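Local coordinates for enterobactin synthetase component F-related protein (PDB 4OXI) that is an adenylation domain that probably uses ATP to activate glycine as glycyl-adenylate, for a lipopolysaccharide modification that gives resistance to antimicrobial peptides, at residues 128-137 and 157-165; 476-487 and 531-541. All blocks are in the same frame, centred on the assembly; numbering follows the deposited sequence.

Contact 1 of 2, residues 128-137 and 157-165; sequences NARATTEQIQ and RLSSLLETC
Arg157 reaches from its helix into the turn at the start of 128-137, and its guanidinium sits among three backbone carbonyls. Arg157 NH2 does the gripping: it donates to Asn128 O at 2.9 Å, tilted out of the guanidinium plane, and to Ala131 O at 3.1 Å, close to that plane and straighter, with an N-H...O angle of 160°. Ala129 O lies over one face of the group, 3.3 Å from Arg157 CZ, without a hydrogen bond. A bend at chi3 turns the guanidinium back to the turn, while NE reaches Ala131 O through a water and NH1 goes to Gln154. These carbonyls belong to a type I turn ahead of helix 133-142, whose start is closed by a capping box between Thr132 and Gln135. Both helices are crossover connections of a parallel alpha/beta sheet: helix 133-142 leads from strand 123-126 to 147-149, and helix 155-164 carries on to 170-173. Their segments cross at -65°. Leu161, its CG swung away from the backbone N (chi1 180°), puts CD2 3.8 Å from Ile136 CG2 and CD1 3.7 Å from Gln137 CG, the leucine and glutamine chains running antiparallel alongside each other. Gln137 stretches on across Thr164, where NE2 makes a short but badly angled, weak bond to Thr164 OG1 at 2.7 Å. Nearer the helix start, Thr133 lays CG2 on Leu161 CA, and a water joins its OG1 to Arg157 O.

Contact 2 of 2, residues 476-487 and 531-541; sequences QRVELEEIETVV and CKQQLNPTFVP. With GAP (glycyl-adenosine-5'-phosphate), chain B.
Phe539 and Val478 meet face-on at the heart of this contact. It joins a strand and helix, 476-487, to the end of helix 524-531 and the loop that follows it, within the C-terminal alpha/beta part of the adenylate-forming fold; the strand pairs with 470-473 in a hairpin that carries the A8 core motif of adenylation domains. Val478 CB stands 3.7 Å from the centroid of the Phe539 ring, 15° off its normal, a CH-pi contact. With CG1 between its backbone N and carbonyl carbon (chi1 67°), the valine spreads CG1 along the CE1 and CD1 side of the ring and CG2 along the CG and CD2 side. Gln476 CB comes to the ring edge, 3.7 Å from Phe539 CZ. Further along the helix the tight packing is aliphatic: Ile483 CD1 lies 3.9 Å from Phe539 CB, its CG2 branch meets Leu535 CD1, and Val486 CG2 touches Leu535 CD2. Cys531 SG and the Pro541 ring close this end, both against Val487 CG2.

Arg477 belongs to neither side: it points away from the loop, into the ligand pocket, where NH1 of Arg477 donates to phosphate oxygen O1A of glycyl-adenosine-5'-phosphate at 2.6 Å and NH2 makes a salt bridge to Glu364. The polar margin is looser. A water donates to both Glu482 OE2 and Gln534 O, while Glu482 OE1 bonds to Ser223. At the start of the strand Gln476 NE2 makes only a weak bond to Thr538 OG1, 2.9 Å away and poorly aligned. That hydroxyl in turn donates to Asn536 OD1, which also accepts from Thr538 N in an Asx turn.

Overall arrangement
From the N terminus the chain reaches contact 1 first, where 128-137 and 157-165 close a short loop around strand 147-149, tying together two consecutive helices of the parallel sheet. Some three hundred residues later contact 2 closes a wider loop, from 476-487 to 531-541, that takes in strands 496-500 and 512-516 and helix 524-531. The two loops run in series, neither nested nor crossed. In space they nevertheless meet, their centres about 18 Å apart: Asn128 and Arg130 lie against Asn536, and Arg130 also touches Pro537. The turn of contact 1 thus faces the loop of contact 2, bringing the N-terminal part of the fold against the C-terminal part.

Contact 1 of 2, residues 128-137 and 157-165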
loop_
_atom_site.group_PDB
_atom_site.type_symbol
_atom_site.label_atom_id
_atom_site.label_comp_id
_atom_site.label_asym_id
_atom_site.label_seq_id
_atom_site.Cartn_x
_atom_site.Cartn_y
_atom_site.Cartn_z
ATOM N N ASN A 128 5.965 -8.192 -5.225
ATOM C CA ASN A 128 6.999 -7.165 -5.083
ATOM C C ASN A 128 7.968 -7.181 -6.260
ATOM O O ASN A 128 8.365 -8.253 -6.721
ATOM C CB ASN A 128 7.754 -7.350 -3.768
ATOM C CG ASN A 128 8.543 -6.120 -3.381
ATOM O OD1 ASN A 128 9.529 -5.767 -4.035
ATOM N ND2 ASN A 128 8.107 -5.453 -2.321
ATOM N N ALA A 129 8.353 -6.001 -6.745
ATOM C CA ALA A 129 9.259 -5.897 -7.900
ATOM C C ALA A 129 10.612 -6.544 -7.627
ATOM O O ALA A 129 11.325 -6.932 -8.553
ATOM C CB ALA A 129 9.459 -4.426 -8.318
ATOM N N ARG A 130 10.968 -6.659 -6.355
ATOM C CA ARG A 130 12.250 -7.263 -6.001
ATOM C C ARG A 130 12.117 -8.557 -5.196
ATOM O O ARG A 130 13.044 -8.977 -4.524
ATOM C CB ARG A 130 13.141 -6.223 -5.307
ATOM C CG ARG A 130 13.383 -5.026 -6.242
ATOM C CD ARG A 130 14.444 -4.072 -5.755
ATOM N NE ARG A 130 14.036 -3.422 -4.519
ATOM C CZ ARG A 130 14.804 -2.587 -3.824
ATOM N NH1 ARG A 130 14.338 -2.044 -2.696
ATOM N NH2 ARG A 130 16.036 -2.295 -4.250
ATOM N N ALA A 131 10.952 -9.191 -5.268
ATOM C CA ALA A 131 10.795 -10.511 -4.677
ATOM C C ALA A 131 11.579 -11.520 -5.494
ATOM O O ALA A 131 11.621 -11.458 -6.735
ATOM C CB ALA A 131 9.333 -10.913 -4.625
ATOM N N THR A 132 12.185 -12.465 -4.787
ATOM C CA THR A 132 12.917 -13.550 -5.417
ATOM C C THR A 132 11.953 -14.601 -5.899
ATOM O O THR A 132 10.771 -14.633 -5.502
ATOM C CB THR A 132 13.861 -14.237 -4.422
ATOM O OG1 THR A 132 13.083 -14.916 -3.426
ATOM C CG2 THR A 132 14.772 -13.206 -3.753
ATOM N N THR A 133 12.474 -15.472 -6.747
ATOM C CA THR A 133 11.727 -16.605 -7.246
ATOM C C THR A 133 11.074 -17.369 -6.106
ATOM O O THR A 133 9.879 -17.681 -6.149
ATOM C CB THR A 133 12.670 -17.524 -8.010
ATOM O OG1 THR A 133 13.143 -16.818 -9.161
ATOM C CG2 THR A 133 11.953 -18.779 -8.460
ATOM N N GLU A 134 11.860 -17.645 -5.075
ATOM C CA GLU A 134 11.386 -18.396 -3.924
ATOM C C GLU A 134 10.277 -17.668 -3.176
ATOM O O GLU A 134 9.294 -18.285 -2.757
ATOM C CB GLU A 134 12.556 -18.673 -2.979
ATOM C CG GLU A 134 12.186 -19.464 -1.739
ATOM C CD GLU A 134 13.412 -19.819 -0.894
ATOM O OE1 GLU A 134 14.438 -20.231 -1.488
ATOM O OE2 GLU A 134 13.349 -19.684 0.354
ATOM N N GLN A 135 10.427 -16.356 -3.010
ATOM C CA GLN A 135 9.418 -15.575 -2.299
ATOM C C GLN A 135 8.091 -15.552 -3.059
ATOM O O GLN A 135 7.024 -15.607 -2.445
ATOM C CB GLN A 135 9.925 -14.153 -2.031
ATOM C CG GLN A 135 10.918 -14.061 -0.865
ATOM C CD GLN A 135 11.954 -12.971 -1.074
ATOM O OE1 GLN A 135 11.792 -12.089 -1.925
ATOM N NE2 GLN A 135 13.039 -13.041 -0.319
ATOM N N ILE A 136 8.174 -15.471 -4.388
ATOM C CA ILE A 136 6.996 -15.489 -5.255
ATOM C C ILE A 136 6.268 -16.822 -5.120
ATOM O O ILE A 136 5.038 -16.849 -4.976
ATOM C CB ILE A 136 7.373 -15.240 -6.735
ATOM C CG1 ILE A 136 7.922 -13.823 -6.907
ATOM C CG2 ILE A 136 6.163 -15.440 -7.645
ATOM C CD1 ILE A 136 8.479 -13.530 -8.294
ATOM N N GLN A 137 7.028 -17.921 -5.146
ATOM C CA GLN A 137 6.468 -19.267 -4.961
ATOM C C GLN A 137 5.719 -19.356 -3.630
ATOM O O GLN A 137 4.598 -19.866 -3.572
ATOM C CB GLN A 137 7.577 -20.339 -5.004
ATOM C CG GLN A 137 7.880 -20.954 -6.378
ATOM C CD GLN A 137 9.243 -21.708 -6.429
ATOM O OE1 GLN A 137 10.100 -21.534 -5.555
ATOM N NE2 GLN A 137 9.439 -22.529 -7.467
ATOM N N ARG A 157 12.421 -12.624 -15.000
ATOM C CA ARG A 157 12.053 -13.112 -13.667
ATOM C C ARG A 157 11.047 -14.250 -13.759
ATOM O O ARG A 157 11.074 -15.195 -12.959
ATOM C CB ARG A 157 11.447 -11.997 -12.814
ATOM C CG ARG A 157 12.438 -10.974 -12.309
ATOM C CD ARG A 157 11.685 -9.834 -11.670
ATOM N NE ARG A 157 11.156 -10.197 -10.357
ATOM C CZ ARG A 157 10.063 -9.667 -9.827
ATOM N NH1 ARG A 157 9.343 -8.783 -10.519
ATOM N NH2 ARG A 157 9.686 -10.021 -8.609
ATOM N N LEU A 158 10.136 -14.147 -14.722
ATOM C CA LEU A 158 9.146 -15.197 -14.923
ATOM C C LEU A 158 9.836 -16.514 -15.260
ATOM O O LEU A 158 9.511 -17.560 -14.691
ATOM C CB LEU A 158 8.182 -14.823 -16.048
ATOM C CG LEU A 158 7.236 -15.966 -16.400
ATOM C CD1 LEU A 158 6.331 -16.275 -15.204
ATOM C CD2 LEU A 158 6.420 -15.633 -17.645
ATOM N N SER A 159 10.798 -16.457 -16.177
ATOM C CA SER A 159 11.531 -17.665 -16.568
ATOM C C SER A 159 12.162 -18.408 -15.383
ATOM O O SER A 159 12.050 -19.632 -15.304
ATOM C CB SER A 159 12.578 -17.353 -17.630
ATOM O OG SER A 159 13.312 -18.520 -17.933
ATOM N N SER A 160 12.793 -17.687 -14.450
ATOM C CA SER A 160 13.343 -18.326 -13.240
ATOM C C SER A 160 12.245 -19.005 -12.417
ATOM O O SER A 160 12.453 -20.077 -11.849
ATOM C CB SER A 160 14.067 -17.310 -12.353
ATOM O OG SER A 160 14.949 -16.501 -13.106
ATOM N N LEU A 161 11.073 -18.376 -12.349
ATOM C CA LEU A 161 9.949 -18.960 -11.621
ATOM C C LEU A 161 9.476 -20.227 -12.305
ATOM O O LEU A 161 9.241 -21.234 -11.658
ATOM C CB LEU A 161 8.777 -17.969 -11.520
ATOM C CG LEU A 161 7.545 -18.502 -10.777
ATOM C CD1 LEU A 161 7.931 -18.829 -9.353
ATOM C CD2 LEU A 161 6.374 -17.504 -10.798
ATOM N N LEU A 162 9.308 -20.164 -13.619
ATOM C CA LEU A 162 8.746 -21.295 -14.353
ATOM C C LEU A 162 9.684 -22.487 -14.275
ATOM O O LEU A 162 9.251 -23.636 -14.248
ATOM C CB LEU A 162 8.495 -20.917 -15.812
ATOM C CG LEU A 162 7.410 -19.854 -16.002
ATOM C CD1 LEU A 162 7.175 -19.590 -17.467
ATOM C CD2 LEU A 162 6.126 -20.297 -15.326
ATOM N N GLU A 163 10.976 -22.201 -14.220
ATOM C CA GLU A 163 11.979 -23.248 -14.154
ATOM C C GLU A 163 11.823 -24.133 -12.920
ATOM O O GLU A 163 12.017 -25.342 -13.005
ATOM C CB GLU A 163 13.388 -22.643 -14.207
ATOM C CG GLU A 163 14.502 -23.656 -13.981
ATOM C CD GLU A 163 14.811 -24.501 -15.220
ATOM O OE1 GLU A 163 14.052 -24.422 -16.217
ATOM O OE2 GLU A 163 15.828 -25.237 -15.196
ATOM N N THR A 164 11.464 -23.558 -11.775
ATOM C CA THR A 164 11.420 -24.376 -10.560
ATOM C C THR A 164 10.027 -24.772 -10.084
ATOM O O THR A 164 9.874 -25.799 -9.418
ATOM C CB THR A 164 12.166 -23.726 -9.393
ATOM O OG1 THR A 164 11.566 -22.465 -9.095
ATOM C CG2 THR A 164 13.627 -23.525 -9.744
ATOM N N CYS A 165 9.020 -23.956 -10.393
ATOM C CA CYS A 165 7.649 -24.283 -10.008
ATOM C C CYS A 165 7.196 -25.582 -10.699
ATOM O O CYS A 165 7.244 -25.696 -11.928
ATOM C CB CYS A 165 6.705 -23.117 -10.334
ATOM S SG CYS A 165 5.035 -23.351 -9.675
HETATM O O HOH W 1 12.285 -12.523 -9.094
HETATM O O HOH W 2 11.579 -15.004 -10.211
#

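Contact 2 of 2, residues 476-487 and 531-541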
loop_
_atom_site.group_PDB
_atom_site.type_symbol
_atom_site.label_atom_id
_atom_site.label_comp_id
_atom_site.label_asym_id
_atom_site.label_seq_id
_atom_site.Cartn_x
_atom_site.Cartn_y
_atom_site.Cartn_z
ATOM N N GLN A 476 8.824 2.093 3.855
ATOM C CA GLN A 476 8.232 0.758 3.795
ATOM C C GLN A 476 8.106 0.108 5.178
ATOM O O GLN A 476 9.061 0.092 5.965
ATOM C CB GLN A 476 9.074 -0.142 2.908
ATOM C CG GLN A 476 9.301 0.384 1.509
ATOM C CD GLN A 476 10.059 -0.629 0.669
ATOM O OE1 GLN A 476 9.752 -1.825 0.701
ATOM N NE2 GLN A 476 11.070 -0.168 -0.065
ATOM N N ARG A 477 6.927 -0.429 5.469
ATOM C CA ARG A 477 6.656 -1.107 6.735
ATOM C C ARG A 477 7.521 -2.360 6.938
ATOM O O ARG A 477 7.632 -3.191 6.044
ATOM C CB ARG A 477 5.188 -1.513 6.756
ATOM C CG ARG A 477 4.737 -2.294 7.976
ATOM C CD ARG A 477 3.223 -2.486 7.943
ATOM N NE ARG A 477 2.765 -3.548 8.838
ATOM C CZ ARG A 477 1.489 -3.759 9.157
ATOM N NH1 ARG A 477 0.532 -2.970 8.665
ATOM N NH2 ARG A 477 1.169 -4.753 9.977
ATOM N N VAL A 478 8.121 -2.504 8.113
ATOM C CA VAL A 478 8.857 -3.727 8.422
ATOM C C VAL A 478 8.930 -3.955 9.928
ATOM O O VAL A 478 8.923 -3.000 10.702
ATOM C CB VAL A 478 10.281 -3.696 7.810
ATOM C CG1 VAL A 478 11.114 -2.629 8.473
ATOM C CG2 VAL A 478 10.955 -5.079 7.911
ATOM N N GLU A 479 8.972 -5.218 10.346
ATOM C CA GLU A 479 9.247 -5.554 11.745
ATOM C C GLU A 479 10.761 -5.675 11.949
ATOM O O GLU A 479 11.418 -6.483 11.289
ATOM C CB GLU A 479 8.587 -6.894 12.107
ATOM C CG GLU A 479 7.076 -6.984 11.829
ATOM C CD GLU A 479 6.241 -6.240 12.860
ATOM O OE1 GLU A 479 6.814 -5.780 13.873
ATOM O OE2 GLU A 479 5.008 -6.118 12.658
ATOM N N LEU A 480 11.321 -4.885 12.856
ATOM C CA LEU A 480 12.747 -4.983 13.155
ATOM C C LEU A 480 13.103 -6.410 13.566
ATOM O O LEU A 480 14.208 -6.870 13.300
ATOM C CB LEU A 480 13.156 -3.987 14.241
ATOM C CG LEU A 480 13.217 -2.535 13.758
ATOM C CD1 LEU A 480 13.705 -1.611 14.855
ATOM C CD2 LEU A 480 14.074 -2.398 12.524
ATOM N N GLU A 481 12.151 -7.115 14.174
ATOM C CA GLU A 481 12.355 -8.520 14.545
ATOM C C GLU A 481 12.477 -9.459 13.349
ATOM O O GLU A 481 13.149 -10.485 13.448
ATOM C CB GLU A 481 11.266 -9.024 15.498
ATOM C CG GLU A 481 11.358 -8.440 16.894
ATOM C CD GLU A 481 10.435 -7.251 17.087
ATOM O OE1 GLU A 481 10.239 -6.834 18.253
ATOM O OE2 GLU A 481 9.902 -6.732 16.069
ATOM N N GLU A 482 11.829 -9.141 12.228
ATOM C CA GLU A 482 12.022 -9.975 11.041
ATOM C C GLU A 482 13.480 -9.880 10.578
ATOM O O GLU A 482 14.092 -10.881 10.221
ATOM C CB GLU A 482 11.070 -9.615 9.889
ATOM C CG GLU A 482 11.382 -10.426 8.613
ATOM C CD GLU A 482 10.602 -9.998 7.356
ATOM O OE1 GLU A 482 9.965 -8.915 7.353
ATOM O OE2 GLU A 482 10.643 -10.752 6.353
ATOM N N ILE A 483 14.032 -8.674 10.599
ATOM C CA ILE A 483 15.406 -8.468 10.169
ATOM C C ILE A 483 16.368 -9.162 11.142
ATOM O O ILE A 483 17.268 -9.888 10.729
ATOM C CB ILE A 483 15.741 -6.970 10.065
ATOM C CG1 ILE A 483 14.767 -6.283 9.098
ATOM C CG2 ILE A 483 17.184 -6.782 9.612
ATOM C CD1 ILE A 483 14.970 -4.774 8.959
ATOM N N GLU A 484 16.154 -8.947 12.431
ATOM C CA GLU A 484 16.950 -9.594 13.461
ATOM C C GLU A 484 16.927 -11.118 13.320
ATOM O O GLU A 484 17.967 -11.776 13.413
ATOM C CB GLU A 484 16.467 -9.170 14.847
ATOM C CG GLU A 484 17.322 -9.735 15.970
ATOM C CD GLU A 484 16.818 -9.346 17.341
ATOM O OE1 GLU A 484 16.930 -10.187 18.259
ATOM O OE2 GLU A 484 16.324 -8.203 17.501
ATOM N N THR A 485 15.744 -11.668 13.063
ATOM C CA THR A 485 15.581 -13.109 12.898
ATOM C C THR A 485 16.419 -13.641 11.746
ATOM O O THR A 485 17.071 -14.681 11.868
ATOM C CB THR A 485 14.099 -13.461 12.676
ATOM O OG1 THR A 485 13.381 -13.238 13.898
ATOM C CG2 THR A 485 13.931 -14.914 12.239
ATOM N N VAL A 486 16.410 -12.916 10.630
ATOM C CA VAL A 486 17.197 -13.286 9.455
ATOM C C VAL A 486 18.695 -13.141 9.732
ATOM O O VAL A 486 19.487 -14.021 9.390
ATOM C CB VAL A 486 16.801 -12.432 8.215
ATOM C CG1 VAL A 486 17.842 -12.565 7.100
ATOM C CG2 VAL A 486 15.383 -12.802 7.715
ATOM N N VAL A 487 19.084 -12.032 10.358
ATOM C CA VAL A 487 20.498 -11.788 10.646
ATOM C C VAL A 487 21.042 -12.819 11.648
ATOM O O VAL A 487 22.165 -13.297 11.492
ATOM C CB VAL A 487 20.747 -10.329 11.112
ATOM C CG1 VAL A 487 22.143 -10.169 11.682
ATOM C CG2 VAL A 487 20.520 -9.349 9.956
ATOM N N CYS A 531 21.636 -12.486 3.293
ATOM C CA CYS A 531 20.520 -11.617 3.659
ATOM C C CYS A 531 19.704 -11.152 2.450
ATOM O O CYS A 531 18.480 -11.020 2.538
ATOM C CB CYS A 531 21.006 -10.409 4.454
ATOM S SG CYS A 531 21.440 -10.819 6.148
ATOM N N LYS A 532 20.385 -10.919 1.326
ATOM C CA LYS A 532 19.736 -10.419 0.111
ATOM C C LYS A 532 18.767 -11.439 -0.485
ATOM O O LYS A 532 17.891 -11.080 -1.266
ATOM C CB LYS A 532 20.783 -10.002 -0.930
ATOM C CG LYS A 532 21.528 -8.727 -0.560
ATOM C CD LYS A 532 22.724 -8.467 -1.485
ATOM C CE LYS A 532 23.420 -7.150 -1.126
ATOM N NZ LYS A 532 24.653 -6.889 -1.930
ATOM N N GLN A 533 18.926 -12.707 -0.111
ATOM C CA GLN A 533 18.008 -13.751 -0.551
ATOM C C GLN A 533 16.801 -13.902 0.378
ATOM O O GLN A 533 15.886 -14.658 0.080
ATOM C CB GLN A 533 18.738 -15.100 -0.670
ATOM C CG GLN A 533 20.028 -15.048 -1.488
ATOM C CD GLN A 533 19.864 -14.290 -2.799
ATOM O OE1 GLN A 533 18.851 -14.441 -3.498
ATOM N NE2 GLN A 533 20.861 -13.466 -3.141
ATOM N N GLN A 534 16.792 -13.193 1.503
ATOM C CA GLN A 534 15.746 -13.418 2.503
ATOM C C GLN A 534 15.029 -12.150 2.941
ATOM O O GLN A 534 14.039 -12.213 3.666
ATOM C CB GLN A 534 16.325 -14.164 3.716
ATOM C CG GLN A 534 16.801 -15.570 3.357
ATOM C CD GLN A 534 17.710 -16.180 4.410
ATOM O OE1 GLN A 534 17.336 -16.283 5.577
ATOM N NE2 GLN A 534 18.918 -16.591 3.998
ATOM N N LEU A 535 15.548 -11.006 2.505
ATOM C CA LEU A 535 14.964 -9.713 2.818
ATOM C C LEU A 535 14.931 -8.869 1.550
ATOM O O LEU A 535 15.811 -8.980 0.690
ATOM C CB LEU A 535 15.804 -8.962 3.865
ATOM C CG LEU A 535 15.855 -9.449 5.314
ATOM C CD1 LEU A 535 16.834 -8.607 6.106
ATOM C CD2 LEU A 535 14.474 -9.390 5.938
ATOM N N ASN A 536 13.926 -8.013 1.447
ATOM C CA ASN A 536 13.944 -6.943 0.462
ATOM C C ASN A 536 15.166 -6.053 0.710
ATOM O O ASN A 536 15.466 -5.736 1.859
ATOM C CB ASN A 536 12.655 -6.135 0.597
ATOM C CG ASN A 536 12.500 -5.089 -0.488
ATOM O OD1 ASN A 536 13.127 -4.019 -0.442
ATOM N ND2 ASN A 536 11.653 -5.385 -1.472
ATOM N N PRO A 537 15.868 -5.643 -0.367
ATOM C CA PRO A 537 17.089 -4.812 -0.309
ATOM C C PRO A 537 16.967 -3.606 0.625
ATOM O O PRO A 537 17.945 -3.202 1.257
ATOM C CB PRO A 537 17.240 -4.318 -1.751
ATOM C CG PRO A 537 16.639 -5.412 -2.578
ATOM C CD PRO A 537 15.513 -6.005 -1.754
ATOM N N THR A 538 15.770 -3.041 0.702
ATOM C CA THR A 538 15.528 -1.874 1.535
ATOM C C THR A 538 15.837 -2.195 2.992
ATOM O O THR A 538 16.362 -1.354 3.723
ATOM C CB THR A 538 14.062 -1.428 1.430
ATOM O OG1 THR A 538 13.765 -1.121 0.065
ATOM C CG2 THR A 538 13.791 -0.207 2.309
ATOM N N PHE A 539 15.526 -3.426 3.390
ATOM C CA PHE A 539 15.638 -3.839 4.775
ATOM C C PHE A 539 17.002 -4.452 5.110
ATOM O O PHE A 539 17.340 -4.594 6.289
ATOM C CB PHE A 539 14.507 -4.813 5.106
ATOM C CG PHE A 539 13.136 -4.275 4.779
ATOM C CD1 PHE A 539 12.832 -2.927 4.978
ATOM C CD2 PHE A 539 12.153 -5.111 4.258
ATOM C CE1 PHE A 539 11.560 -2.427 4.664
ATOM C CE2 PHE A 539 10.882 -4.619 3.936
ATOM C CZ PHE A 539 10.584 -3.279 4.141
ATOM N N VAL A 540 17.785 -4.809 4.091
ATOM C CA VAL A 540 19.098 -5.409 4.345
ATOM C C VAL A 540 20.014 -4.369 4.994
ATOM O O VAL A 540 20.167 -3.259 4.469
ATOM C CB VAL A 540 19.753 -5.964 3.070
ATOM C CG1 VAL A 540 21.120 -6.542 3.383
ATOM C CG2 VAL A 540 18.884 -7.045 2.449
ATOM N N PRO A 541 20.596 -4.712 6.159
ATOM C CA PRO A 541 21.478 -3.770 6.865
ATOM C C PRO A 541 22.624 -3.323 5.957
ATOM O O PRO A 541 23.215 -4.160 5.268
ATOM C CB PRO A 541 22.001 -4.596 8.050
ATOM C CG PRO A 541 20.926 -5.647 8.268
ATOM C CD PRO A 541 20.460 -5.995 6.876
HETATM N N GAP B . -2.109 2.183 4.715
HETATM C CA GAP B . -1.098 3.272 4.852
HETATM C C GAP B . 0.109 2.676 5.552
HETATM O O GAP B . 1.120 3.314 5.779
HETATM P PA GAP B . 1.133 0.378 6.660
HETATM O O1A GAP B . 0.353 -0.816 7.151
HETATM O O2A GAP B . 2.320 0.199 5.728
HETATM O O3A GAP B . 0.011 1.288 5.965
HETATM C "C5'" GAP B . 0.668 1.342 9.054
HETATM O "O5'" GAP B . 1.589 1.187 7.973
HETATM C "C4'" GAP B . 1.361 2.077 10.184
HETATM O "O4'" GAP B . 1.975 3.262 9.672
HETATM C "C3'" GAP B . 0.403 2.599 11.232
HETATM O "O3'" GAP B . 0.081 1.587 12.186
HETATM C "C2'" GAP B . 1.184 3.759 11.824
HETATM O "O2'" GAP B . 2.197 3.278 12.694
HETATM C "C1'" GAP B . 1.965 4.297 10.654
HETATM N N9 GAP B . 1.260 5.473 10.094
HETATM C C8 GAP B . 0.427 5.457 9.037
HETATM N N7 GAP B . -0.042 6.701 8.765
HETATM C C5 GAP B . 0.494 7.537 9.682
HETATM C C6 GAP B . 0.400 8.982 9.978
HETATM N N6 GAP B . -0.358 9.804 9.203
HETATM N N1 GAP B . 1.114 9.448 11.030
HETATM C C2 GAP B . 1.882 8.640 11.798
HETATM N N3 GAP B . 2.006 7.317 11.580
HETATM C C4 GAP B . 1.353 6.722 10.553
HETATM O O HOH W 3 12.268 -12.840 6.091
#